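Local atomic coordinates of putative nucleotide sugar epimerase/ dehydratase (PDB entry 2Q1S), a protein that binds NADH through a Rossmann fold of the NAD(P)-dependent epimerase/dehydratase family and probably acts on a nucleotide sugar in Bordetella O-antigen biosynthesis. Residues G219-V230 with I364-Y375; R258-V266 with A339-T350. All coordinates share one frame; numbering follows the deposited sequence.

Interaction 1: G219-V230 with I364-Y375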
loop_
_atom_site.group_PDB
_atom_site.type_symbol
_atom_site.label_atom_id
_atom_site.label_comp_id
_atom_site.label_asym_id
_atom_site.label_seq_id
_atom_site.Cartn_x
_atom_site.Cartn_y
_atom_site.Cartn_z
ATOM N N GLY A 219 -26.741 8.019 3.945
ATOM C CA GLY A 219 -27.168 6.664 4.351
ATOM C C GLY A 219 -27.059 5.635 3.224
ATOM O O GLY A 219 -27.435 4.482 3.418
ATOM N N ALA A 220 -26.572 6.026 2.051
ATOM C CA ALA A 220 -26.457 5.072 0.945
ATOM C C ALA A 220 -25.652 3.822 1.338
ATOM O O ALA A 220 -24.588 3.922 1.953
ATOM C CB ALA A 220 -25.872 5.734 -0.291
ATOM N N GLY A 221 -26.178 2.650 0.994
ATOM C CA GLY A 221 -25.460 1.376 1.164
ATOM C C GLY A 221 -25.594 0.763 2.541
ATOM O O GLY A 221 -26.543 1.057 3.265
ATOM N N ARG A 222 -24.635 -0.086 2.903
ATOM C CA ARG A 222 -24.666 -0.836 4.164
ATOM C C ARG A 222 -24.084 0.001 5.291
ATOM O O ARG A 222 -23.311 0.923 5.013
ATOM C CB ARG A 222 -23.857 -2.126 4.016
ATOM C CG ARG A 222 -24.221 -2.868 2.751
ATOM C CD ARG A 222 -23.557 -4.229 2.606
ATOM N NE ARG A 222 -23.242 -4.385 1.191
ATOM C CZ ARG A 222 -22.255 -5.122 0.695
ATOM N NH1 ARG A 222 -21.478 -5.844 1.499
ATOM N NH2 ARG A 222 -22.066 -5.139 -0.613
ATOM N N TRP A 223 -24.448 -0.311 6.540
ATOM C CA TRP A 223 -23.797 0.263 7.709
ATOM C C TRP A 223 -22.289 -0.048 7.678
ATOM O O TRP A 223 -21.883 -1.202 7.663
ATOM C CB TRP A 223 -24.387 -0.340 8.984
ATOM C CG TRP A 223 -23.776 0.189 10.212
ATOM C CD1 TRP A 223 -22.935 -0.478 11.082
ATOM C CD2 TRP A 223 -23.962 1.502 10.753
ATOM N NE1 TRP A 223 -22.607 0.346 12.139
ATOM C CE2 TRP A 223 -23.240 1.558 11.978
ATOM C CE3 TRP A 223 -24.695 2.627 10.346
ATOM C CZ2 TRP A 223 -23.199 2.715 12.770
ATOM C CZ3 TRP A 223 -24.670 3.777 11.145
ATOM C CH2 TRP A 223 -23.917 3.815 12.337
ATOM N N ARG A 224 -21.457 0.982 7.670
ATOM C CA ARG A 224 -20.026 0.748 7.622
ATOM C C ARG A 224 -19.351 1.087 8.962
ATOM O O ARG A 224 -18.131 1.364 9.000
ATOM C CB ARG A 224 -19.409 1.466 6.404
ATOM C CG ARG A 224 -19.941 0.853 5.109
ATOM C CD ARG A 224 -19.511 1.567 3.853
ATOM N NE ARG A 224 -19.747 3.013 3.847
ATOM C CZ ARG A 224 -20.895 3.625 3.597
ATOM N NH1 ARG A 224 -22.004 2.916 3.420
ATOM N NH2 ARG A 224 -20.927 4.954 3.573
ATOM N N GLY A 225 -20.118 1.043 10.051
ATOM C CA GLY A 225 -19.491 1.109 11.351
ATOM C C GLY A 225 -19.769 2.333 12.200
ATOM O O GLY A 225 -19.772 2.247 13.419
ATOM N N THR A 226 -19.945 3.488 11.550
ATOM C CA THR A 226 -20.028 4.760 12.260
ATOM C C THR A 226 -21.135 5.640 11.675
ATOM O O THR A 226 -21.627 5.382 10.560
ATOM C CB THR A 226 -18.684 5.544 12.201
ATOM O OG1 THR A 226 -18.619 6.276 10.977
ATOM C CG2 THR A 226 -17.449 4.602 12.310
ATOM N N PRO A 227 -21.514 6.701 12.404
ATOM C CA PRO A 227 -22.548 7.599 11.904
ATOM C C PRO A 227 -22.253 8.285 10.569
ATOM O O PRO A 227 -23.194 8.770 9.938
ATOM C CB PRO A 227 -22.691 8.630 13.028
ATOM C CG PRO A 227 -22.215 7.908 14.267
ATOM C CD PRO A 227 -21.111 7.065 13.784
ATOM N N ALA A 228 -20.994 8.310 10.153
ATOM C CA ALA A 228 -20.643 8.854 8.858
ATOM C C ALA A 228 -21.230 8.084 7.678
ATOM O O ALA A 228 -21.252 8.616 6.574
ATOM C CB ALA A 228 -19.158 8.949 8.715
ATOM N N THR A 229 -21.732 6.872 7.925
ATOM C CA THR A 229 -22.492 6.134 6.918
ATOM C C THR A 229 -23.734 6.955 6.544
ATOM O O THR A 229 -24.115 7.059 5.373
ATOM C CB THR A 229 -22.935 4.746 7.438
ATOM O OG1 THR A 229 -21.813 3.849 7.467
ATOM C CG2 THR A 229 -24.036 4.126 6.546
ATOM N N VAL A 230 -24.346 7.554 7.561
ATOM C CA VAL A 230 -25.491 8.453 7.326
ATOM C C VAL A 230 -24.997 9.848 6.900
ATOM O O VAL A 230 -25.233 10.271 5.773
ATOM C CB VAL A 230 -26.419 8.517 8.536
ATOM C CG1 VAL A 230 -27.534 9.529 8.256
ATOM C CG2 VAL A 230 -27.036 7.135 8.782
ATOM N N ILE A 364 -33.971 5.825 2.918
ATOM C CA ILE A 364 -32.634 5.239 2.877
ATOM C C ILE A 364 -31.897 5.454 4.208
ATOM O O ILE A 364 -31.367 4.498 4.787
ATOM C CB ILE A 364 -31.874 5.776 1.644
ATOM C CG1 ILE A 364 -32.535 5.189 0.384
ATOM C CG2 ILE A 364 -30.373 5.463 1.732
ATOM C CD1 ILE A 364 -32.211 5.877 -0.924
ATOM N N MET A 365 -31.905 6.697 4.699
ATOM C CA MET A 365 -31.299 7.056 5.994
ATOM C C MET A 365 -31.853 6.242 7.147
ATOM O O MET A 365 -31.108 5.844 8.035
ATOM C CB MET A 365 -31.514 8.536 6.305
ATOM C CG MET A 365 -30.780 9.483 5.353
ATOM S SD MET A 365 -31.388 11.189 5.548
ATOM C CE MET A 365 -30.569 11.709 7.059
ATOM N N ARG A 366 -33.161 6.000 7.130
ATOM C CA ARG A 366 -33.829 5.321 8.245
ATOM C C ARG A 366 -33.424 3.859 8.401
ATOM O O ARG A 366 -33.639 3.257 9.453
ATOM C CB ARG A 366 -35.343 5.453 8.103
ATOM C CG ARG A 366 -35.889 6.768 8.655
ATOM N N LYS A 367 -32.795 3.286 7.374
ATOM C CA LYS A 367 -32.414 1.890 7.495
ATOM C C LYS A 367 -31.341 1.733 8.577
ATOM O O LYS A 367 -31.152 0.644 9.110
ATOM C CB LYS A 367 -31.994 1.293 6.150
ATOM C CG LYS A 367 -30.623 1.644 5.722
ATOM C CD LYS A 367 -30.217 0.878 4.464
ATOM C CE LYS A 367 -29.796 1.820 3.377
ATOM N NZ LYS A 367 -29.207 1.077 2.221
ATOM N N HIS A 368 -30.650 2.836 8.884
ATOM C CA HIS A 368 -29.574 2.858 9.867
ATOM C C HIS A 368 -29.973 3.368 11.258
ATOM O O HIS A 368 -29.109 3.530 12.116
ATOM C CB HIS A 368 -28.395 3.690 9.353
ATOM C CG HIS A 368 -27.946 3.317 7.974
ATOM N ND1 HIS A 368 -27.321 2.119 7.687
ATOM C CD2 HIS A 368 -27.997 4.002 6.806
ATOM C CE1 HIS A 368 -27.023 2.079 6.397
ATOM N NE2 HIS A 368 -27.445 3.201 5.838
ATOM N N ASP A 369 -31.268 3.584 11.504
ATOM C CA ASP A 369 -31.715 4.125 12.794
ATOM C C ASP A 369 -31.190 3.332 14.001
ATOM O O ASP A 369 -30.646 3.915 14.946
ATOM C CB ASP A 369 -33.239 4.193 12.846
ATOM C CG ASP A 369 -33.812 5.437 12.184
ATOM O OD1 ASP A 369 -33.059 6.365 11.810
ATOM O OD2 ASP A 369 -35.060 5.480 12.059
ATOM N N SER A 370 -31.333 2.010 13.941
ATOM C CA SER A 370 -30.913 1.110 15.016
ATOM C C SER A 370 -29.395 1.126 15.254
ATOM O O SER A 370 -28.938 1.181 16.396
ATOM C CB SER A 370 -31.399 -0.309 14.713
ATOM O OG SER A 370 -30.826 -1.257 15.599
ATOM N N ALA A 371 -28.625 1.081 14.167
ATOM C CA ALA A 371 -27.172 1.139 14.215
ATOM C C ALA A 371 -26.737 2.474 14.821
ATOM O O ALA A 371 -25.874 2.501 15.712
ATOM C CB ALA A 371 -26.583 0.959 12.820
ATOM N N LEU A 372 -27.350 3.559 14.338
ATOM C CA LEU A 372 -27.127 4.910 14.882
ATOM C C LEU A 372 -27.380 5.013 16.377
ATOM O O LEU A 372 -26.655 5.717 17.081
ATOM C CB LEU A 372 -28.018 5.938 14.180
ATOM C CG LEU A 372 -27.577 6.702 12.924
ATOM C CD1 LEU A 372 -28.406 7.990 12.812
ATOM C CD2 LEU A 372 -26.068 7.043 12.900
ATOM N N ALA A 373 -28.424 4.328 16.844
ATOM C CA ALA A 373 -28.807 4.350 18.259
ATOM C C ALA A 373 -27.798 3.594 19.135
ATOM O O ALA A 373 -27.437 4.056 20.222
ATOM C CB ALA A 373 -30.216 3.786 18.454
ATOM N N THR A 374 -27.333 2.448 18.632
ATOM C CA THR A 374 -26.350 1.603 19.322
ATOM C C THR A 374 -24.929 2.210 19.356
ATOM O O THR A 374 -24.149 1.924 20.269
ATOM C CB THR A 374 -26.302 0.195 18.670
ATOM O OG1 THR A 374 -27.618 -0.383 18.691
ATOM C CG2 THR A 374 -25.344 -0.741 19.418
ATOM N N TYR A 375 -24.601 3.047 18.376
ATOM C CA TYR A 375 -23.212 3.520 18.207
ATOM C C TYR A 375 -22.581 4.175 19.450
ATOM O O TYR A 375 -22.973 5.274 19.856
ATOM C CB TYR A 375 -23.053 4.446 16.986
ATOM C CG TYR A 375 -21.600 4.834 16.740
ATOM C CD1 TYR A 375 -20.693 3.913 16.183
ATOM C CD2 TYR A 375 -21.122 6.096 17.087
ATOM C CE1 TYR A 375 -19.360 4.242 15.980
ATOM C CE2 TYR A 375 -19.783 6.437 16.874
ATOM C CZ TYR A 375 -18.909 5.500 16.320
ATOM O OH TYR A 375 -17.589 5.825 16.103
#
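The loop that follows strand 203-212 in this Rossmann-type enzyme closes against the C-terminal helices, and H368, at the N-cap position of helix 369-374, is the residue on which much of that closure turns. Its NE2 gives a hydrogen bond to G219 O (2.7 Å, N-H...O angle 156°) that lies in the imidazole plane. T229 CG2 sits over one face of the ring, 3.7 Å from its centroid, while K367 CG lies over the centre of the other. K367 has its CG between the backbone N and the carbonyl carbon (chi1 79°) and its chain bends at chi3, bringing NZ within 2.9 Å of G221 O, where it bonds from above the carbonyl plane; the same ammonium forms a salt bridge with E70.

Farther along, contacts over aromatic faces take over. A371 CB sits over one face of the six-membered ring of W223, 3.4 Å from its centroid, a CH-pi contact, and the peptide nitrogens of G225 and T226 lie over the opposite face, toward its rim. Y375 receives P227 CD over the middle of its own ring, 3.5 Å from the centroid. L372 CD2 packs on P227 CB at 3.7 Å and also meets the edge of the W223 ring. The loop also touches helix 112-117 through R224, T226 and A228, and so joins that helix to helices 358-366 and 369-374.

Interaction 2: R258-V266 with A339-T350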
loop_
_atom_site.group_PDB
_atom_site.type_symbol
_atom_site.label_atom_id
_atom_site.label_comp_id
_atom_site.label_asym_id
_atom_site.label_seq_id
_atom_site.Cartn_x
_atom_site.Cartn_y
_atom_site.Cartn_z
ATOM N N ARG A 258 -12.585 24.839 2.314
ATOM C CA ARG A 258 -12.403 23.738 1.373
ATOM C C ARG A 258 -12.539 24.198 -0.074
ATOM O O ARG A 258 -13.201 25.205 -0.350
ATOM C CB ARG A 258 -13.414 22.652 1.683
ATOM C CG ARG A 258 -13.281 22.130 3.111
ATOM C CD ARG A 258 -13.978 20.814 3.241
ATOM N NE ARG A 258 -14.264 20.495 4.637
ATOM C CZ ARG A 258 -14.819 19.358 5.036
ATOM N NH1 ARG A 258 -15.130 18.422 4.151
ATOM N NH2 ARG A 258 -15.056 19.157 6.320
ATOM N N ASP A 259 -11.908 23.460 -0.992
ATOM C CA ASP A 259 -12.043 23.720 -2.414
ATOM C C ASP A 259 -13.144 22.800 -2.948
ATOM O O ASP A 259 -12.858 21.725 -3.465
ATOM C CB ASP A 259 -10.687 23.462 -3.104
ATOM C CG ASP A 259 -10.738 23.623 -4.616
ATOM O OD1 ASP A 259 -11.829 23.441 -5.201
ATOM O OD2 ASP A 259 -9.679 23.887 -5.230
ATOM N N PHE A 260 -14.403 23.200 -2.782
ATOM C CA PHE A 260 -15.511 22.363 -3.245
ATOM C C PHE A 260 -15.528 22.350 -4.768
ATOM O O PHE A 260 -15.190 23.360 -5.412
ATOM C CB PHE A 260 -16.855 22.882 -2.721
ATOM C CG PHE A 260 -16.995 22.796 -1.227
ATOM C CD1 PHE A 260 -17.301 21.592 -0.617
ATOM C CD2 PHE A 260 -16.798 23.930 -0.425
ATOM C CE1 PHE A 260 -17.414 21.504 0.776
ATOM C CE2 PHE A 260 -16.905 23.849 0.961
ATOM C CZ PHE A 260 -17.218 22.630 1.562
ATOM N N ILE A 261 -15.936 21.215 -5.328
ATOM C CA ILE A 261 -16.073 21.075 -6.783
ATOM C C ILE A 261 -17.362 20.317 -7.092
ATOM O O ILE A 261 -17.669 19.320 -6.451
ATOM C CB ILE A 261 -14.834 20.390 -7.441
ATOM C CG1 ILE A 261 -14.993 20.334 -8.973
ATOM C CG2 ILE A 261 -14.545 19.003 -6.795
ATOM C CD1 ILE A 261 -13.768 19.882 -9.720
ATOM N N PHE A 262 -18.122 20.817 -8.072
ATOM C CA PHE A 262 -19.429 20.232 -8.384
ATOM C C PHE A 262 -19.240 18.922 -9.139
ATOM O O PHE A 262 -18.361 18.825 -10.002
ATOM C CB PHE A 262 -20.242 21.246 -9.197
ATOM C CG PHE A 262 -21.664 20.836 -9.486
ATOM C CD1 PHE A 262 -22.562 20.589 -8.459
ATOM C CD2 PHE A 262 -22.104 20.719 -10.815
ATOM C CE1 PHE A 262 -23.896 20.255 -8.746
ATOM C CE2 PHE A 262 -23.443 20.360 -11.111
ATOM C CZ PHE A 262 -24.325 20.107 -10.073
ATOM N N VAL A 263 -20.102 17.951 -8.866
ATOM C CA VAL A 263 -19.865 16.596 -9.336
ATOM C C VAL A 263 -19.888 16.480 -10.874
ATOM O O VAL A 263 -19.137 15.702 -11.436
ATOM C CB VAL A 263 -20.875 15.599 -8.696
ATOM C CG1 VAL A 263 -22.358 15.864 -9.171
ATOM C CG2 VAL A 263 -20.453 14.163 -8.923
ATOM N N GLU A 264 -20.712 17.270 -11.557
ATOM C CA GLU A 264 -20.714 17.227 -13.011
ATOM C C GLU A 264 -19.401 17.720 -13.605
ATOM O O GLU A 264 -18.996 17.239 -14.650
ATOM C CB GLU A 264 -21.904 18.027 -13.556
ATOM C CG GLU A 264 -23.263 17.408 -13.076
ATOM C CD GLU A 264 -24.511 18.125 -13.578
ATOM O OE1 GLU A 264 -24.403 18.996 -14.477
ATOM O OE2 GLU A 264 -25.613 17.798 -13.057
ATOM N N ASP A 265 -18.740 18.671 -12.940
ATOM C CA ASP A 265 -17.389 19.077 -13.341
ATOM C C ASP A 265 -16.407 17.911 -13.120
ATOM O O ASP A 265 -15.548 17.674 -13.973
ATOM C CB ASP A 265 -16.897 20.310 -12.578
ATOM C CG ASP A 265 -17.501 21.632 -13.120
ATOM O OD1 ASP A 265 -17.995 21.679 -14.279
ATOM O OD2 ASP A 265 -17.446 22.623 -12.368
ATOM N N VAL A 266 -16.536 17.201 -12.003
ATOM C CA VAL A 266 -15.659 16.051 -11.751
ATOM C C VAL A 266 -15.887 14.998 -12.844
ATOM O O VAL A 266 -14.914 14.447 -13.368
ATOM C CB VAL A 266 -15.873 15.466 -10.329
ATOM C CG1 VAL A 266 -15.120 14.113 -10.190
ATOM C CG2 VAL A 266 -15.450 16.486 -9.279
ATOM N N ALA A 339 -13.048 23.491 -14.109
ATOM C CA ALA A 339 -14.264 23.267 -13.324
ATOM C C ALA A 339 -14.882 24.632 -12.991
ATOM O O ALA A 339 -14.500 25.266 -12.001
ATOM C CB ALA A 339 -13.925 22.507 -12.074
ATOM N N ASP A 340 -15.829 25.062 -13.828
ATOM C CA ASP A 340 -16.392 26.425 -13.805
ATOM C C ASP A 340 -17.753 26.598 -13.094
ATOM O O ASP A 340 -18.277 27.717 -13.024
ATOM C CB ASP A 340 -16.443 26.968 -15.240
ATOM C CG ASP A 340 -15.056 27.104 -15.855
ATOM O OD1 ASP A 340 -14.072 27.173 -15.085
ATOM O OD2 ASP A 340 -14.946 27.156 -17.101
ATOM N N VAL A 341 -18.324 25.518 -12.558
ATOM C CA VAL A 341 -19.590 25.635 -11.811
ATOM C C VAL A 341 -19.327 26.270 -10.435
ATOM O O VAL A 341 -18.591 25.717 -9.601
ATOM C CB VAL A 341 -20.366 24.285 -11.683
ATOM C CG1 VAL A 341 -21.663 24.449 -10.883
ATOM C CG2 VAL A 341 -20.669 23.687 -13.060
ATOM N N SER A 342 -19.932 27.437 -10.208
ATOM C CA SER A 342 -19.714 28.165 -8.968
ATOM C C SER A 342 -20.399 27.480 -7.816
ATOM O O SER A 342 -21.321 26.692 -8.019
ATOM C CB SER A 342 -20.264 29.578 -9.084
ATOM O OG SER A 342 -21.672 29.549 -9.232
ATOM N N ILE A 343 -19.930 27.767 -6.602
ATOM C CA ILE A 343 -20.526 27.214 -5.389
ATOM C C ILE A 343 -22.025 27.587 -5.292
ATOM O O ILE A 343 -22.844 26.768 -4.877
ATOM C CB ILE A 343 -19.706 27.606 -4.093
ATOM C CG1 ILE A 343 -20.119 26.739 -2.874
ATOM C CG2 ILE A 343 -19.735 29.124 -3.825
ATOM C CD1 ILE A 343 -20.143 25.241 -3.101
ATOM N N ASP A 344 -22.381 28.795 -5.721
ATOM C CA ASP A 344 -23.785 29.197 -5.756
ATOM C C ASP A 344 -24.633 28.377 -6.729
ATOM O O ASP A 344 -25.683 27.861 -6.356
ATOM C CB ASP A 344 -23.913 30.688 -6.055
ATOM C CG ASP A 344 -23.468 31.553 -4.887
ATOM O OD1 ASP A 344 -23.627 31.125 -3.724
ATOM O OD2 ASP A 344 -22.953 32.661 -5.129
ATOM N N ASP A 345 -24.182 28.247 -7.973
ATOM C CA ASP A 345 -24.940 27.463 -8.953
ATOM C C ASP A 345 -25.009 25.974 -8.590
ATOM O O ASP A 345 -26.082 25.351 -8.690
ATOM C CB ASP A 345 -24.417 27.685 -10.381
ATOM C CG ASP A 345 -24.447 29.164 -10.811
ATOM O OD1 ASP A 345 -25.181 29.981 -10.192
ATOM O OD2 ASP A 345 -23.749 29.509 -11.795
ATOM N N GLY A 346 -23.884 25.414 -8.129
ATOM C CA GLY A 346 -23.819 23.980 -7.808
ATOM C C GLY A 346 -24.715 23.641 -6.628
ATOM O O GLY A 346 -25.441 22.622 -6.615
ATOM N N LEU A 347 -24.717 24.529 -5.644
ATOM C CA LEU A 347 -25.591 24.365 -4.475
ATOM C C LEU A 347 -27.093 24.408 -4.818
ATOM O O LEU A 347 -27.847 23.587 -4.339
ATOM C CB LEU A 347 -25.249 25.376 -3.380
ATOM C CG LEU A 347 -24.019 25.185 -2.475
ATOM C CD1 LEU A 347 -23.818 26.374 -1.532
ATOM C CD2 LEU A 347 -24.051 23.846 -1.709
ATOM N N ARG A 348 -27.509 25.354 -5.661
ATOM C CA ARG A 348 -28.902 25.376 -6.149
ATOM C C ARG A 348 -29.295 24.075 -6.822
ATOM O O ARG A 348 -30.346 23.507 -6.515
ATOM C CB ARG A 348 -29.135 26.560 -7.099
ATOM C CG ARG A 348 -29.249 27.874 -6.388
ATOM C CD ARG A 348 -29.440 29.017 -7.358
ATOM N NE ARG A 348 -29.307 30.302 -6.680
ATOM N N LYS A 349 -28.442 23.584 -7.721
ATOM C CA LYS A 349 -28.697 22.326 -8.404
ATOM C C LYS A 349 -28.817 21.160 -7.422
ATOM O O LYS A 349 -29.691 20.313 -7.559
ATOM C CB LYS A 349 -27.628 22.046 -9.468
ATOM C CG LYS A 349 -27.854 22.838 -10.747
ATOM C CD LYS A 349 -26.654 22.806 -11.676
ATOM C CE LYS A 349 -26.934 23.519 -13.016
ATOM N NZ LYS A 349 -25.653 23.816 -13.725
ATOM N N THR A 350 -27.906 21.109 -6.451
ATOM C CA THR A 350 -27.907 20.062 -5.428
ATOM C C THR A 350 -29.132 20.091 -4.534
ATOM O O THR A 350 -29.760 19.052 -4.304
ATOM C CB THR A 350 -26.620 20.155 -4.580
ATOM O OG1 THR A 350 -25.502 20.171 -5.459
ATOM C CG2 THR A 350 -26.486 18.947 -3.648
HETATM O O HOH W 1 -17.208 23.090 -9.642
HETATM O O HOH W 2 -17.848 23.908 -15.629
#
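Strand 257-262 passes directly into helix 263-276, with F262 at the N-cap, and this strand-to-helix junction of the Rossmann-type domain meets A339-D340-V341 and the first turns of helix 343-356. The backbones come nearest at D265 and A339, whose CA atoms are 5.2 Å apart, and at F262 and G346. S342 caps helix 343-356, its OG accepting from D345 N.

F262 is the main apolar wedge. With CG anti to the backbone N (chi1 -175°), its ring reaches across to the helix, where G346, lacking a side chain, lets the ring approach the backbone: G346 CA stands over one face, 4.1 Å from the ring centroid. V341 CG1 approaches CD2 obliquely at 3.8 Å, K349 crosses the far end with CB and CD near CZ, and T350 OG1 lies at the edge, in the ring plane. That hydroxyl donates to G346 O, which also accepts from T350 N. I261 CD1 packs on A339 CB at 3.5 Å, and the F260 side chain touches Y212 of strand 203-212.

The polar counterpart is D265, a carboxylate gripped from several directions. V341 N donates to the syn lone pair of D265 OD2 at 3.0 Å, with an N-H...O angle of 160°. One water donates to both D265 OD2 and V341 O and accepts from F262 N, tying strand end to loop. A second water donates to D265 OD1 at 2.6 Å and accepts from D340 N.

How the interactions relate
The loop 219-230 comes first, then 258-266, then 339-350 and finally 364-375, so both partners of interaction 2 fall between those of interaction 1. The centres of the two interactions lie 27 Å apart, and their nearest atoms about 11 Å, without touching. Helices 343-356 and 358-366 follow each other and carry the chain from one contact to the other. Both first segments follow strand 203-212, which pairs in parallel with strand 257-262; the C-terminal helices are thus fastened at two separate places to the part of the fold that also holds the NADH site.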